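Local coordinates for protein cadherin-23 (Mus musculus, PDB 5UZ8) that binds calcium ions between its tandem extracellular cadherin repeats and probably serves cell adhesion and mechanotransduction in hearing, at residues T16-E21 and Y103-D108; G26-A31 and A65-A70; I243-T248 and G277-Q282; Y260-P265 and L293-T298. All blocks are in the same frame, centred on the assembly; numbering follows the deposited sequence.

Contact 1: residues T16-E21 and Y103-D108; sequences TERVLE and YLEIVD. With CA (calcium ion), chain J; CA (calcium ion), chain K.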
loop_
_atom_site.group_PDB
_atom_site.type_symbol
_atom_site.label_atom_id
_atom_site.label_comp_id
_atom_site.label_asym_id
_atom_site.label_seq_id
_atom_site.Cartn_x
_atom_site.Cartn_y
_atom_site.Cartn_z
ATOM N N THR A 16 -0.043 -34.199 -28.756
ATOM C CA THR A 16 -0.028 -33.079 -27.843
ATOM C C THR A 16 -0.923 -33.355 -26.631
ATOM O O THR A 16 -1.893 -34.119 -26.708
ATOM C CB THR A 16 -0.401 -31.772 -28.553
ATOM O OG1 THR A 16 -0.147 -30.654 -27.682
ATOM C CG2 THR A 16 -1.900 -31.775 -28.976
ATOM N N GLU A 17 -0.571 -32.728 -25.508
ATOM C CA GLU A 17 -1.353 -32.830 -24.294
ATOM C C GLU A 17 -1.044 -31.569 -23.471
ATOM O O GLU A 17 0.073 -31.034 -23.531
ATOM C CB GLU A 17 -0.913 -34.107 -23.566
ATOM C CG GLU A 17 -1.919 -34.874 -22.772
ATOM C CD GLU A 17 -3.111 -35.398 -23.554
ATOM O OE1 GLU A 17 -3.013 -36.378 -24.337
ATOM O OE2 GLU A 17 -4.184 -34.851 -23.321
ATOM N N ARG A 18 -2.038 -31.102 -22.730
ATOM C CA ARG A 18 -1.839 -30.071 -21.720
ATOM C C ARG A 18 -1.324 -30.665 -20.414
ATOM O O ARG A 18 -1.735 -31.768 -20.015
ATOM C CB ARG A 18 -3.143 -29.330 -21.476
ATOM C CG ARG A 18 -3.568 -28.489 -22.653
ATOM C CD ARG A 18 -5.070 -28.255 -22.668
ATOM N NE ARG A 18 -5.514 -27.403 -21.567
ATOM C CZ ARG A 18 -5.367 -26.074 -21.505
ATOM N NH1 ARG A 18 -4.739 -25.396 -22.472
ATOM N NH2 ARG A 18 -5.841 -25.404 -20.446
ATOM N N VAL A 19 -0.445 -29.928 -19.737
ATOM C CA VAL A 19 0.107 -30.351 -18.465
ATOM C C VAL A 19 0.068 -29.148 -17.533
ATOM O O VAL A 19 0.593 -28.087 -17.870
ATOM C CB VAL A 19 1.562 -30.804 -18.621
ATOM C CG1 VAL A 19 2.211 -31.101 -17.282
ATOM C CG2 VAL A 19 1.631 -32.025 -19.542
ATOM N N LEU A 20 -0.502 -29.325 -16.357
ATOM C CA LEU A 20 -0.472 -28.237 -15.354
ATOM C C LEU A 20 0.924 -28.080 -14.820
ATOM O O LEU A 20 1.558 -29.064 -14.402
ATOM C CB LEU A 20 -1.396 -28.526 -14.184
ATOM C CG LEU A 20 -2.876 -28.696 -14.488
ATOM C CD1 LEU A 20 -3.601 -29.198 -13.245
ATOM C CD2 LEU A 20 -3.478 -27.378 -14.950
ATOM N N GLU A 21 1.425 -26.853 -14.797
ATOM C CA GLU A 21 2.678 -26.619 -14.089
ATOM C C GLU A 21 2.578 -27.144 -12.657
ATOM O O GLU A 21 1.504 -27.161 -12.067
ATOM C CB GLU A 21 3.083 -25.152 -14.110
ATOM C CG GLU A 21 2.175 -24.245 -13.316
ATOM C CD GLU A 21 2.762 -22.867 -13.086
ATOM O OE1 GLU A 21 1.976 -21.879 -13.074
ATOM O OE2 GLU A 21 3.992 -22.781 -12.897
ATOM N N TYR A 103 4.381 -32.522 -28.242
ATOM C CA TYR A 103 4.342 -31.127 -27.784
ATOM C C TYR A 103 3.445 -31.064 -26.531
ATOM O O TYR A 103 2.216 -31.151 -26.643
ATOM C CB TYR A 103 3.804 -30.198 -28.871
ATOM C CG TYR A 103 4.524 -30.262 -30.214
ATOM C CD1 TYR A 103 5.771 -29.678 -30.396
ATOM C CD2 TYR A 103 3.941 -30.884 -31.309
ATOM C CE1 TYR A 103 6.429 -29.723 -31.622
ATOM C CE2 TYR A 103 4.597 -30.961 -32.527
ATOM C CZ TYR A 103 5.829 -30.380 -32.684
ATOM O OH TYR A 103 6.433 -30.422 -33.918
ATOM N N LEU A 104 4.059 -30.909 -25.356
ATOM C CA LEU A 104 3.292 -30.765 -24.134
ATOM C C LEU A 104 3.119 -29.291 -23.805
ATOM O O LEU A 104 4.103 -28.555 -23.631
ATOM C CB LEU A 104 3.936 -31.515 -22.956
ATOM C CG LEU A 104 4.175 -32.997 -23.149
ATOM C CD1 LEU A 104 4.883 -33.550 -21.905
ATOM C CD2 LEU A 104 2.891 -33.741 -23.445
ATOM N N GLU A 105 1.865 -28.874 -23.732
ATOM C CA GLU A 105 1.481 -27.477 -23.550
ATOM C C GLU A 105 1.359 -27.220 -22.054
ATOM O O GLU A 105 0.469 -27.749 -21.399
ATOM C CB GLU A 105 0.142 -27.234 -24.239
ATOM C CG GLU A 105 -0.424 -25.815 -24.166
ATOM C CD GLU A 105 -1.666 -25.654 -25.034
ATOM O OE1 GLU A 105 -2.216 -26.657 -25.528
ATOM O OE2 GLU A 105 -2.089 -24.524 -25.251
ATOM N N ILE A 106 2.280 -26.444 -21.506
ATOM C CA ILE A 106 2.255 -26.187 -20.068
ATOM C C ILE A 106 1.153 -25.163 -19.754
ATOM O O ILE A 106 0.998 -24.163 -20.458
ATOM C CB ILE A 106 3.641 -25.756 -19.540
ATOM C CG1 ILE A 106 4.731 -26.750 -19.954
ATOM C CG2 ILE A 106 3.633 -25.641 -18.030
ATOM C CD1 ILE A 106 4.364 -28.193 -19.670
ATOM N N VAL A 107 0.398 -25.417 -18.685
ATOM C CA VAL A 107 -0.750 -24.588 -18.308
ATOM C C VAL A 107 -0.393 -23.845 -17.032
ATOM O O VAL A 107 0.055 -24.452 -16.051
ATOM C CB VAL A 107 -1.969 -25.459 -18.051
ATOM C CG1 VAL A 107 -3.158 -24.629 -17.585
ATOM C CG2 VAL A 107 -2.316 -26.229 -19.317
ATOM N N ASP A 108 -0.572 -22.530 -17.066
ATOM C CA ASP A 108 -0.314 -21.669 -15.914
ATOM C C ASP A 108 -1.317 -21.981 -14.808
ATOM O O ASP A 108 -2.533 -22.092 -15.061
ATOM C CB ASP A 108 -0.481 -20.212 -16.377
ATOM C CG ASP A 108 -0.196 -19.170 -15.305
ATOM O OD1 ASP A 108 0.725 -19.357 -14.463
ATOM O OD2 ASP A 108 -0.865 -18.099 -15.373
HETATM CA CA CA J . 1.948 -19.584 -12.604
HETATM CA CA CA K . 5.104 -21.390 -11.275
HETATM O O HOH W 1 -2.002 -29.493 -26.099
HETATM O O HOH W 2 6.109 -19.841 -9.807
HETATM O O HOH W 3 6.470 -23.057 -10.101
#
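Glu21 and Asp108 meet on a shared calcium ion: Glu21 OE1 lies 2.3 Å and Asp108 OD1 2.2 Å from the metal. The two carboxylates run side by side with their planes turned 42° apart, and Glu77, Ile109, Asp111 and Asp144 complete the site. Glu21 OE2 reaches a second calcium, shared with Asp75, Glu77 and Asp111, and also accepts the N-H of Tyr76; Asp108 OD2 takes that of Ser145. Behind the metals the backbones form a parallel ladder, ending in a nearly straight bond from Glu21 N to Val107 O (3.0 Å, 174° at the hydrogen). At the far end Thr16 OG1, anti to its backbone N (chi1 -170°), donates to Tyr103 O at 2.6 Å. A water joins Thr16 OG1 to Glu105 OE1. Arg18 and Glu105 point the same way, their flat groups almost perpendicular, and the salt bridge from Arg18 NH1 to Glu105 OE2 is long, at 3.9 Å. Val107 CG2 sits over the centre of one guanidinium face, 3.8 Å from Arg18 CZ. An alanine at Glu105 would probably leave the guanidinium without this charged mate, freer to turn, and the water without one of its acceptors. On the other face of the sheet Val19 CB packs on Ile106 CD1 at 4.0 Å, and Val19 and Leu104 turn inward to Leu29. Strands 15-20 and 97-107 thus pair as the parallel A'-G edge of a cadherin repeat, and just past their ends Glu21 and Asp108 reach the inter-repeat calcium cluster; such carboxylates would probably repel one another without the calcium ions.

Contact 2: residues G26-A31 and A65-A70; sequences GTTLIA and AGKVIA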
loop_
_atom_site.group_PDB
_atom_site.type_symbol
_atom_site.label_atom_id
_atom_site.label_comp_id
_atom_site.label_asym_id
_atom_site.label_seq_id
_atom_site.Cartn_x
_atom_site.Cartn_y
_atom_site.Cartn_z
ATOM N N GLY A 26 6.606 -38.364 -11.424
ATOM C CA GLY A 26 5.836 -39.608 -11.546
ATOM C C GLY A 26 4.452 -39.462 -12.156
ATOM O O GLY A 26 3.861 -40.455 -12.526
ATOM N N THR A 27 3.942 -38.243 -12.253
ATOM C CA THR A 27 2.641 -37.955 -12.836
ATOM C C THR A 27 2.670 -38.285 -14.323
ATOM O O THR A 27 3.643 -37.942 -15.019
ATOM C CB THR A 27 2.267 -36.480 -12.665
ATOM O OG1 THR A 27 2.156 -36.190 -11.274
ATOM C CG2 THR A 27 0.910 -36.121 -13.353
ATOM N N THR A 28 1.627 -38.972 -14.788
ATOM C CA THR A 28 1.528 -39.316 -16.194
ATOM C C THR A 28 1.214 -38.054 -16.980
ATOM O O THR A 28 0.246 -37.339 -16.677
ATOM C CB THR A 28 0.445 -40.374 -16.455
ATOM O OG1 THR A 28 0.817 -41.604 -15.822
ATOM C CG2 THR A 28 0.252 -40.613 -17.941
ATOM N N LEU A 29 2.052 -37.765 -17.960
ATOM C CA LEU A 29 1.892 -36.568 -18.764
ATOM C C LEU A 29 1.213 -36.872 -20.100
ATOM O O LEU A 29 0.410 -36.079 -20.569
ATOM C CB LEU A 29 3.223 -35.928 -19.009
ATOM C CG LEU A 29 4.028 -35.572 -17.765
ATOM C CD1 LEU A 29 5.308 -34.887 -18.219
ATOM C CD2 LEU A 29 3.240 -34.706 -16.810
ATOM N N ILE A 30 1.568 -37.989 -20.713
ATOM C CA ILE A 30 0.966 -38.419 -21.968
ATOM C C ILE A 30 1.283 -39.877 -22.129
ATOM O O ILE A 30 2.284 -40.344 -21.623
ATOM C CB ILE A 30 1.491 -37.594 -23.166
ATOM C CG1 ILE A 30 0.669 -37.867 -24.436
ATOM C CG2 ILE A 30 3.006 -37.780 -23.405
ATOM C CD1 ILE A 30 0.991 -36.854 -25.530
ATOM N N ALA A 31 0.411 -40.608 -22.812
ATOM C CA ALA A 31 0.702 -41.984 -23.161
ATOM C C ALA A 31 0.504 -42.179 -24.634
ATOM O O ALA A 31 -0.564 -41.855 -25.150
ATOM C CB ALA A 31 -0.193 -42.921 -22.393
ATOM N N ALA A 65 6.756 -49.529 -22.918
ATOM C CA ALA A 65 5.520 -48.817 -23.221
ATOM C C ALA A 65 5.767 -47.341 -23.468
ATOM O O ALA A 65 6.849 -46.829 -23.168
ATOM C CB ALA A 65 4.534 -48.988 -22.078
ATOM N N GLY A 66 4.749 -46.643 -23.982
ATOM C CA GLY A 66 4.879 -45.231 -24.306
ATOM C C GLY A 66 4.275 -44.310 -23.255
ATOM O O GLY A 66 3.828 -43.200 -23.577
ATOM N N LYS A 67 4.313 -44.713 -21.990
ATOM C CA LYS A 67 3.817 -43.852 -20.932
ATOM C C LYS A 67 4.898 -42.870 -20.489
ATOM O O LYS A 67 5.934 -43.294 -19.992
ATOM C CB LYS A 67 3.337 -44.667 -19.737
ATOM C CG LYS A 67 2.673 -43.771 -18.701
ATOM C CD LYS A 67 2.502 -44.468 -17.361
ATOM C CE LYS A 67 1.479 -45.572 -17.407
ATOM N NZ LYS A 67 1.651 -46.351 -16.143
ATOM N N VAL A 68 4.645 -41.573 -20.631
ATOM C CA VAL A 68 5.612 -40.537 -20.304
ATOM C C VAL A 68 5.149 -39.880 -19.013
ATOM O O VAL A 68 3.991 -39.445 -18.909
ATOM C CB VAL A 68 5.714 -39.484 -21.420
ATOM C CG1 VAL A 68 6.680 -38.373 -21.026
ATOM C CG2 VAL A 68 6.141 -40.152 -22.732
ATOM N N ILE A 69 6.065 -39.837 -18.052
ATOM C CA ILE A 69 5.810 -39.276 -16.730
ATOM C C ILE A 69 6.733 -38.089 -16.450
ATOM O O ILE A 69 7.781 -37.919 -17.084
ATOM C CB ILE A 69 5.960 -40.338 -15.622
ATOM C CG1 ILE A 69 7.430 -40.804 -15.484
ATOM C CG2 ILE A 69 5.034 -41.514 -15.895
ATOM C CD1 ILE A 69 7.691 -41.891 -14.452
ATOM N N ALA A 70 6.321 -37.274 -15.489
ATOM C CA ALA A 70 7.123 -36.162 -15.016
ATOM C C ALA A 70 8.413 -36.622 -14.301
ATOM O O ALA A 70 8.393 -37.529 -13.462
ATOM C CB ALA A 70 6.284 -35.257 -14.105
#
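Val68 stands opposite two residues of the other strand, Leu29 and Ile30, so the antiparallel ladder carries a classic beta bulge. Val68 O takes the N-H of Leu29 at 2.7 Å and, weakly, that of Ile30; Val68 N returns a bond to Ile30 O. On the tight inner side Ile30 CG2, wedged between its own backbone N and carbonyl carbon, runs alongside Val68 and comes within 3.8 Å of Val68 CB. Leu29, thrown toward the partner strand by the bulge, lays CG 3.7 Å from Ala70 N and brings CD2 to 4.1 Å from Ala70 CB. An alanine at Leu29 would probably open a gap beside Ala70. The outer side, with the exposed Thr28 and Ala31, is looser: Thr28 and Lys67 cross at about a right angle, Thr28 OG1 meeting Lys67 CD at 3.7 Å, while Lys67 NZ forms a salt bridge with Glu61. Ile69 shares this face, its CG2 3.7 Å from Gly26 O, and Gly26 N bonds to Ala70 O where the pairing ends. These strands, B and E of the repeat, lie in its antiparallel sheet, which strand 58-60 continues beyond 66-70; Leu29 and Ile30 press inward on strands 15-20 and 97-107 of the facing sheet.

Contact 3: residues I243-T248 and G277-Q282; sequences ITMLAT and GLVTTQ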
loop_
_atom_site.group_PDB
_atom_site.type_symbol
_atom_site.label_atom_id
_atom_site.label_comp_id
_atom_site.label_asym_id
_atom_site.label_seq_id
_atom_site.Cartn_x
_atom_site.Cartn_y
_atom_site.Cartn_z
ATOM N N ILE A 243 -2.814 40.145 37.028
ATOM C CA ILE A 243 -3.429 38.901 36.603
ATOM C C ILE A 243 -2.495 38.289 35.569
ATOM O O ILE A 243 -1.726 39.033 34.929
ATOM C CB ILE A 243 -4.814 39.167 35.950
ATOM C CG1 ILE A 243 -5.570 37.858 35.728
ATOM C CG2 ILE A 243 -4.709 40.001 34.670
ATOM C CD1 ILE A 243 -7.039 38.109 35.403
ATOM N N THR A 244 -2.535 36.965 35.438
ATOM C CA THR A 244 -1.861 36.283 34.323
ATOM C C THR A 244 -2.875 35.797 33.297
ATOM O O THR A 244 -3.815 35.042 33.622
ATOM C CB THR A 244 -1.017 35.110 34.831
ATOM O OG1 THR A 244 0.006 35.616 35.686
ATOM C CG2 THR A 244 -0.378 34.336 33.674
ATOM N N MET A 245 -2.674 36.245 32.064
ATOM C CA MET A 245 -3.583 35.961 30.968
ATOM C C MET A 245 -3.034 34.751 30.224
ATOM O O MET A 245 -1.808 34.604 30.073
ATOM C CB MET A 245 -3.681 37.156 30.026
ATOM C CG MET A 245 -4.219 38.428 30.676
ATOM S SD MET A 245 -5.804 38.240 31.504
ATOM C CE MET A 245 -6.876 37.826 30.133
ATOM N N LEU A 246 -3.938 33.892 29.763
ATOM C CA LEU A 246 -3.538 32.657 29.081
ATOM C C LEU A 246 -4.488 32.365 27.923
ATOM O O LEU A 246 -5.691 32.207 28.099
ATOM C CB LEU A 246 -3.502 31.480 30.073
ATOM C CG LEU A 246 -3.132 30.113 29.479
ATOM C CD1 LEU A 246 -1.657 30.064 29.057
ATOM C CD2 LEU A 246 -3.439 28.985 30.444
ATOM N N ALA A 247 -3.937 32.333 26.721
ATOM C CA ALA A 247 -4.668 31.905 25.540
ATOM C C ALA A 247 -4.150 30.539 25.083
ATOM O O ALA A 247 -3.059 30.118 25.494
ATOM C CB ALA A 247 -4.511 32.925 24.437
ATOM N N THR A 248 -4.964 29.857 24.276
ATOM C CA THR A 248 -4.608 28.579 23.665
ATOM C C THR A 248 -4.664 28.685 22.149
ATOM O O THR A 248 -5.372 29.529 21.592
ATOM C CB THR A 248 -5.539 27.433 24.102
ATOM O OG1 THR A 248 -6.896 27.744 23.756
ATOM C CG2 THR A 248 -5.430 27.202 25.605
ATOM N N GLY A 277 2.431 36.331 29.755
ATOM C CA GLY A 277 1.052 36.762 29.944
ATOM C C GLY A 277 0.802 37.491 31.251
ATOM O O GLY A 277 -0.331 37.839 31.551
ATOM N N LEU A 278 1.845 37.763 32.023
ATOM C CA LEU A 278 1.646 38.470 33.290
ATOM C C LEU A 278 1.385 39.947 33.022
ATOM O O LEU A 278 2.221 40.628 32.407
ATOM C CB LEU A 278 2.868 38.333 34.194
ATOM C CG LEU A 278 2.832 39.125 35.518
ATOM C CD1 LEU A 278 1.623 38.735 36.357
ATOM C CD2 LEU A 278 4.098 38.882 36.330
ATOM N N VAL A 279 0.251 40.430 33.519
ATOM C CA VAL A 279 -0.092 41.854 33.473
ATOM C C VAL A 279 0.363 42.520 34.788
ATOM O O VAL A 279 0.034 42.020 35.878
ATOM C CB VAL A 279 -1.608 42.052 33.286
ATOM C CG1 VAL A 279 -1.987 43.533 33.306
ATOM C CG2 VAL A 279 -2.087 41.401 31.978
ATOM N N THR A 280 1.092 43.634 34.658
ATOM C CA THR A 280 1.505 44.471 35.769
ATOM C C THR A 280 1.087 45.912 35.566
ATOM O O THR A 280 0.778 46.326 34.439
ATOM C CB THR A 280 3.031 44.444 35.944
ATOM O OG1 THR A 280 3.635 44.713 34.675
ATOM C CG2 THR A 280 3.480 43.082 36.474
ATOM N N THR A 281 1.070 46.674 36.663
ATOM C CA THR A 281 0.769 48.105 36.597
ATOM C C THR A 281 2.032 48.824 36.129
ATOM O O THR A 281 3.134 48.324 36.360
ATOM C CB THR A 281 0.363 48.668 37.966
ATOM O OG1 THR A 281 1.428 48.444 38.921
ATOM C CG2 THR A 281 -0.944 47.994 38.450
ATOM N N GLN A 282 1.860 49.965 35.448
ATOM C CA GLN A 282 3.004 50.840 35.079
ATOM C C GLN A 282 3.124 52.023 36.054
ATOM O O GLN A 282 4.089 52.794 35.991
ATOM C CB GLN A 282 2.879 51.374 33.633
ATOM C CG GLN A 282 3.162 50.380 32.507
ATOM C CD GLN A 282 3.392 51.059 31.144
ATOM O OE1 GLN A 282 4.148 52.030 31.041
ATOM N NE2 GLN A 282 2.753 50.534 30.090
#
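Ile243 and Val279 run alongside each other in the same direction, with Ile243 CG2 4.0 Å from Val279 CB. With CG1 of Ile243 anti to the backbone N (chi1 -170°), CG2 is the branch turned to the valine. Met245 approaches the same valine at a slant: its CG rests 3.9 Å from Val279 CG2, and bends at chi2 and chi3 lead the end of the chain away, the residue packing on Val295 of the facing sheet. On the opposite face Thr244 and Leu278 pair, Thr244 OG1 coming nearest to a methyl, Leu278 CD1, at 3.6 Å. Two backbone bonds join the strands beneath these side chains. Val279 N donates to Ile243 O at 2.8 Å, and Met245 N points straight at Gly277 O (2.9 Å, 180° at the hydrogen). At Gly277 a side chain would collide with Met245 O, and the positive phi (80°) also suits a glycine. The B-E pairing in the last repeat of this three-repeat fragment is short, for beyond Met245 the chain leaves strand 278-281 and bonds elsewhere, Ala247 N to Tyr260 OH; its chemistry is backbone bonding plus aliphatic contact, with no charged group taking part.

Contact 4: residues Y260-P265 and L293-T298; sequences YSLEGP and LTVVAT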
loop_
_atom_site.group_PDB
_atom_site.type_symbol
_atom_site.label_atom_id
_atom_site.label_comp_id
_atom_site.label_asym_id
_atom_site.label_seq_id
_atom_site.Cartn_x
_atom_site.Cartn_y
_atom_site.Cartn_z
ATOM N N TYR A 260 1.689 38.023 23.842
ATOM C CA TYR A 260 0.607 38.866 24.400
ATOM C C TYR A 260 0.906 40.350 24.271
ATOM O O TYR A 260 2.048 40.787 24.389
ATOM C CB TYR A 260 0.406 38.549 25.874
ATOM C CG TYR A 260 0.018 37.124 26.089
ATOM C CD1 TYR A 260 -1.310 36.722 25.989
ATOM C CD2 TYR A 260 0.980 36.153 26.340
ATOM C CE1 TYR A 260 -1.659 35.389 26.178
ATOM C CE2 TYR A 260 0.634 34.816 26.500
ATOM C CZ TYR A 260 -0.691 34.444 26.415
ATOM O OH TYR A 260 -1.051 33.105 26.572
ATOM N N SER A 261 -0.137 41.134 24.049
ATOM C CA SER A 261 -0.028 42.569 24.025
ATOM C C SER A 261 -1.325 43.134 24.596
ATOM O O SER A 261 -2.315 42.390 24.776
ATOM C CB SER A 261 0.223 43.066 22.603
ATOM O OG SER A 261 -0.812 42.633 21.728
ATOM N N LEU A 262 -1.286 44.415 24.931
ATOM C CA LEU A 262 -2.466 45.172 25.344
ATOM C C LEU A 262 -2.832 46.237 24.317
ATOM O O LEU A 262 -1.952 46.829 23.668
ATOM C CB LEU A 262 -2.206 45.898 26.655
ATOM C CG LEU A 262 -1.801 45.001 27.806
ATOM C CD1 LEU A 262 -1.535 45.813 29.069
ATOM C CD2 LEU A 262 -2.856 43.932 28.052
ATOM N N GLU A 263 -4.129 46.517 24.244
ATOM C CA GLU A 263 -4.693 47.538 23.345
ATOM C C GLU A 263 -5.745 48.357 24.061
ATOM O O GLU A 263 -6.261 47.970 25.127
ATOM C CB GLU A 263 -5.317 46.872 22.103
ATOM C CG GLU A 263 -4.336 46.563 21.005
ATOM C CD GLU A 263 -4.986 45.848 19.823
ATOM O OE1 GLU A 263 -6.235 45.775 19.754
ATOM O OE2 GLU A 263 -4.245 45.345 18.975
ATOM N N GLY A 264 -6.002 49.544 23.517
ATOM C CA GLY A 264 -7.108 50.388 23.969
ATOM C C GLY A 264 -6.774 51.341 25.097
ATOM O O GLY A 264 -5.626 51.394 25.523
ATOM N N PRO A 265 -7.785 52.074 25.616
ATOM C CA PRO A 265 -7.647 53.247 26.490
ATOM C C PRO A 265 -6.899 53.077 27.815
ATOM O O PRO A 265 -6.578 54.071 28.467
ATOM C CB PRO A 265 -9.102 53.663 26.755
ATOM C CG PRO A 265 -9.899 52.448 26.434
ATOM C CD PRO A 265 -9.200 51.894 25.249
ATOM N N LEU A 293 -9.487 46.903 29.473
ATOM C CA LEU A 293 -8.332 46.679 28.604
ATOM C C LEU A 293 -8.676 45.606 27.598
ATOM O O LEU A 293 -9.558 44.746 27.861
ATOM C CB LEU A 293 -7.139 46.207 29.411
ATOM C CG LEU A 293 -6.729 47.103 30.582
ATOM C CD1 LEU A 293 -5.591 46.499 31.414
ATOM C CD2 LEU A 293 -6.351 48.453 30.044
ATOM N N THR A 294 -8.026 45.672 26.446
ATOM C CA THR A 294 -8.128 44.610 25.467
ATOM C C THR A 294 -6.820 43.853 25.468
ATOM O O THR A 294 -5.757 44.464 25.273
ATOM C CB THR A 294 -8.394 45.179 24.071
ATOM O OG1 THR A 294 -9.667 45.814 24.079
ATOM C CG2 THR A 294 -8.444 44.057 23.071
ATOM N N VAL A 295 -6.886 42.556 25.749
ATOM C CA VAL A 295 -5.689 41.699 25.802
ATOM C C VAL A 295 -5.683 40.923 24.496
ATOM O O VAL A 295 -6.708 40.347 24.113
ATOM C CB VAL A 295 -5.739 40.733 26.991
ATOM C CG1 VAL A 295 -4.475 39.891 27.087
ATOM C CG2 VAL A 295 -5.927 41.502 28.291
ATOM N N VAL A 296 -4.548 40.918 23.814
ATOM C CA VAL A 296 -4.424 40.281 22.511
ATOM C C VAL A 296 -3.388 39.175 22.629
ATOM O O VAL A 296 -2.336 39.398 23.217
ATOM C CB VAL A 296 -3.917 41.282 21.468
ATOM C CG1 VAL A 296 -3.885 40.679 20.065
ATOM C CG2 VAL A 296 -4.729 42.557 21.500
ATOM N N ALA A 297 -3.688 37.998 22.057
ATOM C CA ALA A 297 -2.721 36.910 21.912
ATOM C C ALA A 297 -2.527 36.715 20.421
ATOM O O ALA A 297 -3.506 36.618 19.706
ATOM C CB ALA A 297 -3.236 35.620 22.542
ATOM N N THR A 298 -1.282 36.727 19.961
ATOM C CA THR A 298 -0.978 36.599 18.534
ATOM C C THR A 298 -0.051 35.397 18.355
ATOM O O THR A 298 0.942 35.266 19.084
ATOM C CB THR A 298 -0.282 37.880 18.030
ATOM O OG1 THR A 298 -1.124 39.012 18.284
ATOM C CG2 THR A 298 0.036 37.826 16.570
HETATM O O HOH W 4 -0.309 40.092 20.743
HETATM O O HOH W 5 -9.194 48.581 25.916
#
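Val296 O is gripped from several directions: Ser261 N donates to it at 2.9 Å, a water adds a weak bond, and Tyr260 CA makes a CA-H...O contact with it at 3.2 Å. The same water bridges Ser261 OG and Thr298 OG1. With chi1 at 57°, Ser261 OG stands between its own backbone N and carbonyl carbon, and there it comes to 3.4 Å from Val296 CB. In return Val296 N bonds Ser261 O in a nearly straight line (2.8 Å, 172°), and the next hydrogen-bonded pair joins Glu263 and Thr294. The extended Glu263 chain slants across Val296, its CD 3.7 Å from Val296 CG2, so an aliphatic branch lies against a carboxylate on this face. The other face is apolar. Leu262 runs alongside Val295, Leu262 CD2 3.9 Å from Val295 CG2, while the Tyr260 ring meets the Ala297 methyl obliquely, with CE1 4.0 Å from Ala297 CB, and its hydroxyl accepts the N-H of Ala247. Strand 259-263, C of the repeat, is an outermost strand of its mixed sheet; strand 290-298, F, lies between it and strand 306-316, and Tyr260, Leu262 and Leu293 pack inward on strand 270-272 of the second sheet.

Overall arrangement
The four contacts sample the two end repeats of a three-repeat rod, contacts 1 and 3 having centres about 86 Å apart. Contacts 1 and 2 belong to opposing sheets of the first repeat and meet between them, where Glu17 of one also packs on Ile30 of the other. Contacts 3 and 4 do likewise in the last repeat, with Ala247 against Ala297. Contacts 2 and 3 are the same B-E pairing in two repeats, a bulge in one and an early departure of the chain in the other. All four are partly buried, with mixed outer faces, but only contact 1 ends in metal-bound carboxylates; water bridges side chains in contacts 1 and 4.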